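Local coordinates for decapping nuclease RAI1 (Scheffersomyces stipitis, PDB 5BTO), which hydrolyses NAD caps, m7G caps and triphosphates at RNA 5' ends in a metal-dependent reaction, and stabilises and stimulates the exoribonuclease RAT1, at residues A138-L143 with I351-T356; V132-V136 with N146-I151. All blocks are in the same frame, centred on the assembly; numbering follows the deposited sequence.

Contact 1 (A138-L143 with I351-T356)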
ATOM      1  N   ALA A 138     -15.212   6.598  17.075  1.00 18.15           N
ATOM      2  CA  ALA A 138     -15.906   5.428  17.573  1.00 18.25           C
ATOM      3  C   ALA A 138     -16.876   5.836  18.662  1.00 17.18           C
ATOM      4  O   ALA A 138     -16.527   6.586  19.575  1.00 19.27           O
ATOM      5  CB  ALA A 138     -14.902   4.409  18.117  1.00 20.03           C
ATOM      6  N   TYR A 139     -18.098   5.339  18.559  1.00 18.00           N
ATOM      7  CA  TYR A 139     -19.095   5.569  19.581  1.00 21.04           C
ATOM      8  C   TYR A 139     -20.100   4.426  19.541  1.00 21.48           C
ATOM      9  O   TYR A 139     -20.526   3.997  18.467  1.00 21.57           O
ATOM     10  CB  TYR A 139     -19.781   6.924  19.366  1.00 23.28           C
ATOM     11  CG  TYR A 139     -20.874   7.206  20.366  1.00 22.48           C
ATOM     12  CD1 TYR A 139     -20.568   7.627  21.658  1.00 20.88           C
ATOM     13  CD2 TYR A 139     -22.210   7.053  20.020  1.00 24.26           C
ATOM     14  CE1 TYR A 139     -21.575   7.876  22.584  1.00 21.79           C
ATOM     15  CE2 TYR A 139     -23.215   7.297  20.932  1.00 23.90           C
ATOM     16  CZ  TYR A 139     -22.895   7.711  22.209  1.00 24.48           C
ATOM     17  OH  TYR A 139     -23.906   7.957  23.115  1.00 25.77           O
ATOM     18  N   ASP A 140     -20.458   3.913  20.713  1.00 21.82           N
ATOM     19  CA  ASP A 140     -21.399   2.805  20.806  1.00 24.13           C
ATOM     20  C   ASP A 140     -21.047   1.664  19.851  1.00 23.80           C
ATOM     21  O   ASP A 140     -21.924   1.077  19.226  1.00 24.54           O
ATOM     22  CB  ASP A 140     -22.822   3.307  20.551  1.00 25.44           C
ATOM     23  CG  ASP A 140     -23.887   2.449  21.222  1.00 28.36           C
ATOM     24  OD1 ASP A 140     -23.551   1.574  22.049  1.00 31.30           O
ATOM     25  OD2 ASP A 140     -25.079   2.674  20.933  1.00 28.00           O
ATOM     26  N   GLY A 141     -19.759   1.352  19.745  1.00 22.49           N
ATOM     27  CA  GLY A 141     -19.314   0.225  18.947  1.00 22.16           C
ATOM     28  C   GLY A 141     -19.383   0.442  17.444  1.00 21.10           C
ATOM     29  O   GLY A 141     -19.303  -0.514  16.679  1.00 22.87           O
ATOM     30  N   GLN A 142     -19.516   1.696  17.029  1.00 19.43           N
ATOM     31  CA  GLN A 142     -19.690   2.031  15.612  1.00 18.42           C
ATOM     32  C   GLN A 142     -18.788   3.194  15.218  1.00 18.31           C
ATOM     33  O   GLN A 142     -18.428   4.020  16.061  1.00 19.14           O
ATOM     34  CB  GLN A 142     -21.157   2.393  15.339  1.00 19.38           C
ATOM     35  CG  GLN A 142     -22.118   1.292  15.712  1.00 19.60           C
ATOM     36  CD  GLN A 142     -23.574   1.676  15.524  1.00 21.02           C
ATOM     37  OE1 GLN A 142     -23.986   2.797  15.831  1.00 19.73           O
ATOM     38  NE2 GLN A 142     -24.362   0.741  15.008  1.00 25.09           N
ATOM     39  N   LEU A 143     -18.400   3.254  13.945  1.00 17.66           N
ATOM     40  CA  LEU A 143     -17.626   4.393  13.454  1.00 17.53           C
ATOM     41  C   LEU A 143     -18.521   5.394  12.736  1.00 17.72           C
ATOM     42  O   LEU A 143     -19.302   5.023  11.869  1.00 19.12           O
ATOM     43  CB  LEU A 143     -16.512   3.948  12.501  1.00 18.02           C
ATOM     44  CG  LEU A 143     -15.423   3.034  13.054  1.00 17.82           C
ATOM     45  CD1 LEU A 143     -14.288   2.901  12.022  1.00 20.26           C
ATOM     46  CD2 LEU A 143     -14.895   3.568  14.396  1.00 19.89           C
ATOM     47  N   ILE A 351      -8.732   1.539  13.977  1.00 18.04           N
ATOM     48  CA  ILE A 351      -9.412   2.400  14.939  1.00 18.92           C
ATOM     49  C   ILE A 351     -10.116   1.531  15.976  1.00 20.41           C
ATOM     50  O   ILE A 351     -11.066   0.846  15.648  1.00 22.22           O
ATOM     51  CB  ILE A 351     -10.447   3.318  14.238  1.00 17.20           C
ATOM     52  CG1 ILE A 351      -9.750   4.225  13.219  1.00 19.72           C
ATOM     53  CG2 ILE A 351     -11.217   4.151  15.260  1.00 18.81           C
ATOM     54  CD1 ILE A 351     -10.689   5.066  12.384  1.00 20.49           C
ATOM     55  N   PRO A 352      -9.625   1.530  17.230  1.00 23.68           N
ATOM     56  CA  PRO A 352     -10.244   0.696  18.272  1.00 25.21           C
ATOM     57  C   PRO A 352     -11.730   0.999  18.426  1.00 25.25           C
ATOM     58  O   PRO A 352     -12.102   2.148  18.647  1.00 26.62           O
ATOM     59  CB  PRO A 352      -9.476   1.085  19.542  1.00 27.11           C
ATOM     60  CG  PRO A 352      -8.156   1.560  19.047  1.00 27.37           C
ATOM     61  CD  PRO A 352      -8.435   2.243  17.720  1.00 26.08           C
ATOM     62  N   ARG A 353     -12.571  -0.021  18.306  1.00 27.08           N
ATOM     63  CA  ARG A 353     -14.004   0.222  18.231  1.00 25.96           C
ATOM     64  C   ARG A 353     -14.598   0.607  19.568  1.00 27.09           C
ATOM     65  O   ARG A 353     -15.613   1.298  19.621  1.00 28.63           O
ATOM     66  CB  ARG A 353     -14.752  -0.995  17.684  1.00 26.91           C
ATOM     67  CG  ARG A 353     -16.163  -0.663  17.220  1.00 28.31           C
ATOM     68  CD  ARG A 353     -16.176  -0.148  15.778  1.00 26.82           C
ATOM     69  NE  ARG A 353     -15.748  -1.199  14.864  1.00 25.29           N
ATOM     70  CZ  ARG A 353     -16.569  -2.083  14.311  1.00 24.95           C
ATOM     71  NH1 ARG A 353     -17.877  -2.038  14.565  1.00 24.31           N
ATOM     72  NH2 ARG A 353     -16.084  -3.018  13.510  1.00 24.90           N
ATOM     73  N   ASP A 354     -13.979   0.146  20.651  1.00 27.42           N
ATOM     74  CA  ASP A 354     -14.559   0.347  21.970  1.00 31.21           C
ATOM     75  C   ASP A 354     -13.916   1.492  22.748  1.00 32.08           C
ATOM     76  O   ASP A 354     -14.205   1.678  23.929  1.00 33.14           O
ATOM     77  CB  ASP A 354     -14.485  -0.946  22.780  1.00 38.38           C
ATOM     78  CG  ASP A 354     -15.215  -2.090  22.110  1.00 44.77           C
ATOM     79  OD1 ASP A 354     -16.167  -1.821  21.344  1.00 48.07           O
ATOM     80  OD2 ASP A 354     -14.841  -3.258  22.352  1.00 47.82           O
ATOM     81  N   ASP A 355     -13.048   2.257  22.090  1.00 31.16           N
ATOM     82  CA  ASP A 355     -12.396   3.392  22.742  1.00 30.89           C
ATOM     83  C   ASP A 355     -13.041   4.706  22.315  1.00 31.34           C
ATOM     84  O   ASP A 355     -12.824   5.188  21.194  1.00 30.60           O
ATOM     85  CB  ASP A 355     -10.901   3.417  22.425  1.00 30.92           C
ATOM     86  CG  ASP A 355     -10.136   4.364  23.323  1.00 35.49           C
ATOM     87  OD1 ASP A 355     -10.761   5.300  23.868  1.00 34.37           O
ATOM     88  OD2 ASP A 355      -8.914   4.164  23.488  1.00 38.19           O
ATOM     89  N   THR A 356     -13.839   5.276  23.212  1.00 31.12           N
ATOM     90  CA  THR A 356     -14.555   6.510  22.924  1.00 31.67           C
ATOM     91  C   THR A 356     -13.806   7.735  23.427  1.00 31.60           C
ATOM     92  O   THR A 356     -14.366   8.822  23.499  1.00 32.52           O
ATOM     93  CB  THR A 356     -15.975   6.497  23.526  1.00 31.87           C
ATOM     94  OG1 THR A 356     -15.894   6.349  24.952  1.00 34.28           O
ATOM     95  CG2 THR A 356     -16.783   5.349  22.938  1.00 32.65           C
TER
HETATM   96  O   HOH W   1     -17.477   2.707  20.751  1.00 29.39           O

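Contact 2 (V132-V136 with N146-I151)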
ATOM      1  N   VAL A 132      -8.639  14.640   0.230  1.00 16.84           N
ATOM      2  CA  VAL A 132      -9.710  14.053   1.026  1.00 17.36           C
ATOM      3  C   VAL A 132      -9.390  14.281   2.493  1.00 17.81           C
ATOM      4  O   VAL A 132      -8.263  14.047   2.937  1.00 19.29           O
ATOM      5  CB  VAL A 132      -9.858  12.538   0.779  1.00 18.77           C
ATOM      6  CG1 VAL A 132     -10.973  11.954   1.651  1.00 20.23           C
ATOM      7  CG2 VAL A 132     -10.144  12.257  -0.687  1.00 19.16           C
ATOM      8  N   ASP A 133     -10.369  14.759   3.251  1.00 17.27           N
ATOM      9  CA  ASP A 133     -10.203  14.890   4.697  1.00 18.15           C
ATOM     10  C   ASP A 133     -11.482  14.473   5.409  1.00 18.19           C
ATOM     11  O   ASP A 133     -12.538  15.076   5.208  1.00 21.48           O
ATOM     12  CB  ASP A 133      -9.807  16.316   5.081  1.00 20.57           C
ATOM     13  CG  ASP A 133      -8.383  16.643   4.685  1.00 22.45           C
ATOM     14  OD1 ASP A 133      -7.448  16.260   5.428  1.00 24.46           O
ATOM     15  OD2 ASP A 133      -8.193  17.280   3.630  1.00 24.20           O
ATOM     16  N   LEU A 134     -11.386  13.427   6.221  1.00 15.84           N
ATOM     17  CA  LEU A 134     -12.549  12.909   6.927  1.00 14.93           C
ATOM     18  C   LEU A 134     -12.289  12.797   8.413  1.00 15.47           C
ATOM     19  O   LEU A 134     -11.192  12.431   8.833  1.00 18.51           O
ATOM     20  CB  LEU A 134     -12.927  11.535   6.391  1.00 15.88           C
ATOM     21  CG  LEU A 134     -13.138  11.397   4.879  1.00 15.47           C
ATOM     22  CD1 LEU A 134     -13.254   9.930   4.509  1.00 16.12           C
ATOM     23  CD2 LEU A 134     -14.382  12.181   4.445  1.00 16.91           C
ATOM     24  N   ASN A 135     -13.301  13.121   9.210  1.00 15.75           N
ATOM     25  CA  ASN A 135     -13.240  12.892  10.651  1.00 15.96           C
ATOM     26  C   ASN A 135     -13.904  11.557  10.946  1.00 18.06           C
ATOM     27  O   ASN A 135     -14.945  11.240  10.369  1.00 18.79           O
ATOM     28  CB  ASN A 135     -13.958  13.999  11.414  1.00 18.44           C
ATOM     29  CG  ASN A 135     -13.250  15.328  11.321  1.00 19.99           C
ATOM     30  OD1 ASN A 135     -12.027  15.383  11.203  1.00 21.69           O
ATOM     31  ND2 ASN A 135     -14.013  16.412  11.379  1.00 20.90           N
ATOM     32  N   VAL A 136     -13.298  10.770  11.828  1.00 17.33           N
ATOM     33  CA  VAL A 136     -13.830   9.464  12.167  1.00 18.40           C
ATOM     34  C   VAL A 136     -13.807   9.298  13.667  1.00 19.83           C
ATOM     35  O   VAL A 136     -12.818   9.619  14.319  1.00 20.64           O
ATOM     36  CB  VAL A 136     -12.990   8.326  11.556  1.00 17.52           C
ATOM     37  CG1 VAL A 136     -13.633   6.984  11.852  1.00 21.16           C
ATOM     38  CG2 VAL A 136     -12.801   8.533  10.060  1.00 18.41           C
ATOM     39  N   ASN A 146     -17.558  11.806   8.888  1.00 17.58           N
ATOM     40  CA  ASN A 146     -18.032  12.976   8.147  1.00 18.54           C
ATOM     41  C   ASN A 146     -16.872  13.806   7.642  1.00 18.36           C
ATOM     42  O   ASN A 146     -15.741  13.643   8.093  1.00 18.22           O
ATOM     43  CB  ASN A 146     -18.949  13.871   8.992  1.00 19.98           C
ATOM     44  CG  ASN A 146     -19.790  14.824   8.126  1.00 24.97           C
ATOM     45  OD1 ASN A 146     -19.930  14.623   6.916  1.00 30.07           O
ATOM     46  ND2 ASN A 146     -20.340  15.856   8.738  1.00 27.97           N
ATOM     47  N   SER A 147     -17.152  14.706   6.711  1.00 17.75           N
ATOM     48  CA  SER A 147     -16.171  15.716   6.340  1.00 20.73           C
ATOM     49  C   SER A 147     -15.992  16.688   7.500  1.00 21.52           C
ATOM     50  O   SER A 147     -16.837  16.774   8.399  1.00 22.04           O
ATOM     51  CB  SER A 147     -16.640  16.480   5.102  1.00 24.24           C
ATOM     52  OG  SER A 147     -17.963  16.968   5.280  1.00 28.24           O
ATOM     53  N   ASP A 148     -14.889  17.428   7.480  1.00 23.27           N
ATOM     54  CA  ASP A 148     -14.637  18.412   8.518  1.00 25.30           C
ATOM     55  C   ASP A 148     -15.140  19.793   8.104  1.00 28.76           C
ATOM     56  O   ASP A 148     -14.747  20.326   7.065  1.00 28.96           O
ATOM     57  CB  ASP A 148     -13.149  18.461   8.845  1.00 25.96           C
ATOM     58  CG  ASP A 148     -12.843  19.379  10.011  1.00 27.70           C
ATOM     59  OD1 ASP A 148     -13.068  18.975  11.171  1.00 27.91           O
ATOM     60  OD2 ASP A 148     -12.368  20.503   9.769  1.00 29.47           O
ATOM     61  N   GLU A 149     -16.002  20.371   8.932  1.00 30.72           N
ATOM     62  CA  GLU A 149     -16.661  21.632   8.604  1.00 35.37           C
ATOM     63  C   GLU A 149     -15.680  22.747   8.248  1.00 36.24           C
ATOM     64  O   GLU A 149     -15.812  23.393   7.208  1.00 36.61           O
ATOM     65  CB  GLU A 149     -17.566  22.069   9.761  1.00 40.50           C
ATOM     66  CG  GLU A 149     -18.397  23.298   9.467  1.00 45.10           C
ATOM     67  CD  GLU A 149     -19.457  23.546  10.522  1.00 49.06           C
ATOM     68  OE1 GLU A 149     -19.778  22.608  11.280  1.00 51.14           O
ATOM     69  OE2 GLU A 149     -19.967  24.682  10.594  1.00 51.05           O
ATOM     70  N   GLU A 150     -14.697  22.970   9.111  1.00 36.12           N
ATOM     71  CA  GLU A 150     -13.752  24.064   8.910  1.00 38.73           C
ATOM     72  C   GLU A 150     -12.918  23.844   7.645  1.00 34.86           C
ATOM     73  O   GLU A 150     -12.755  24.755   6.835  1.00 36.16           O
ATOM     74  CB  GLU A 150     -12.847  24.229  10.137  1.00 43.50           C
ATOM     75  CG  GLU A 150     -11.730  23.204  10.198  1.00 49.63           C
ATOM     76  CD  GLU A 150     -11.159  23.018  11.585  1.00 54.48           C
ATOM     77  OE1 GLU A 150     -11.171  23.985  12.379  1.00 58.04           O
ATOM     78  OE2 GLU A 150     -10.695  21.894  11.874  1.00 53.37           O
ATOM     79  N   ILE A 151     -12.409  22.630   7.467  1.00 30.09           N
ATOM     80  CA  ILE A 151     -11.590  22.325   6.299  1.00 29.02           C
ATOM     81  C   ILE A 151     -12.394  22.505   5.016  1.00 30.01           C
ATOM     82  O   ILE A 151     -11.904  23.083   4.041  1.00 29.92           O
ATOM     83  CB  ILE A 151     -10.987  20.906   6.375  1.00 28.26           C
ATOM     84  CG1 ILE A 151      -9.890  20.863   7.446  1.00 27.17           C
ATOM     85  CG2 ILE A 151     -10.441  20.480   5.011  1.00 29.58           C
ATOM     86  CD1 ILE A 151      -9.249  19.495   7.628  1.00 28.18           C
TER
HETATM   87  O   HOH W   2     -13.162  17.774   5.244  1.00 23.57           O
HETATM   88  O   HOH W   3     -16.915  16.501  11.199  1.00 27.58           O

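Contact 1 (A138-L143 with I351-T356)
Arg353 folds its side chain against the backbone of Gly141, at the tip of a beta hairpin. Its CG stands anti to the backbone N (chi1 -164°), and two further bends, at chi2 and chi3, turn the chain back so that CG, CD and the guanidinium all gather round one carbonyl oxygen. Arg353 CG lies 3.2 Å from Gly141 O, and NH1 of the same side chain donates to that oxygen at 3.0 Å. That oxygen sits at the edge of the guanidinium, close to its plane, while the donor is tilted from the plane of the carbonyl. NH1 also forms a salt bridge with Asp110, which would help fix the rotation of the group.

A second link runs through a water, which accepts from Gly141 N at 2.8 Å and donates to Arg353 O at 2.6 Å, so both backbone polar groups of Gly141 are tied to Arg353. The hairpin presents them through a type I' turn from Tyr139 to Gln142, and the opposing loop makes a type I turn from Pro352 to Asp355. The methyl of Ala138 points into this second turn, with CB 3.5 Å from Arg353 O and similarly near Pro352 O. On the outer side, Thr356 lays CG2 against Ala138 O at 3.6 Å. Deeper in, Leu143 CD2 meets Ile351 CG2 at 3.8 Å, the two side chains crossing obliquely, and the Leu143 chain runs at about a right angle to that of Arg353.

The contact thus joins the turn between strands 132-139 and 142-147 to the loop leading from helix 333-350 into strand 359-365. Leu348 of that helix packs on both Leu143 and Arg353, while the Tyr139 side chain packs on helix 392-400.

Contact 2 (V132-V136 with N146-I151)
Asn135 and Asn146 form an antiparallel hydrogen-bonded pair: Asn135 N donates to Asn146 O at 2.7 Å, and Asn146 N returns a longer bond of 3.1 Å to Asn135 O. The Asn135 side chain adds a third link, with ND2 giving a nearly straight bond (173°) to Asp148 OD1 at 2.7 Å. Asp148 OD1 accepts through its anti lone pair and lies in the plane of the Asn135 amide, although the carboxylate and amide planes are turned 82° apart. A water bridges the other proton of ND2 to Ser147 O, and Arg361 binds Asn135 OD1, so the buried amide is held at both ends. Where the strands part, a second water joins Asp133 O to Asp148 N.

Farther out, Ile151 CD1 rests 4.1 Å from Asp133 CB, the side chains crossing at about a right angle; the Asp133 carboxylate forms a salt bridge with Arg155. Leu134 and Asn146 both pack on Leu117 of helix 115-123.

This is the open end of a beta hairpin in the large mixed sheet, passing directly into helix 149-166 with Asp148 as N-cap. Asn146 lies beside the substrate-binding Tyr114.

Both contacts involve the hairpin of strands 132-139 and 142-147, at opposite ends: contact 1 at its turn, contact 2 where the strands diverge. The centre of contact 1 is about 23 Å from the centre of the chain; this contact is partly buried and brings in a loop more than 200 residues away in sequence. Contact 2 is buried, its centre about 13 Å from the centre of the chain, and joins close neighbours in sequence. Accordingly, paired strand backbones and a buried amide-carboxylate bond hold contact 2, whereas an arginine and one water link two turns in contact 1. They meet where Val136 CG1 packs 3.6 Å from Ile351 CD1 and also touches Leu143 CD1.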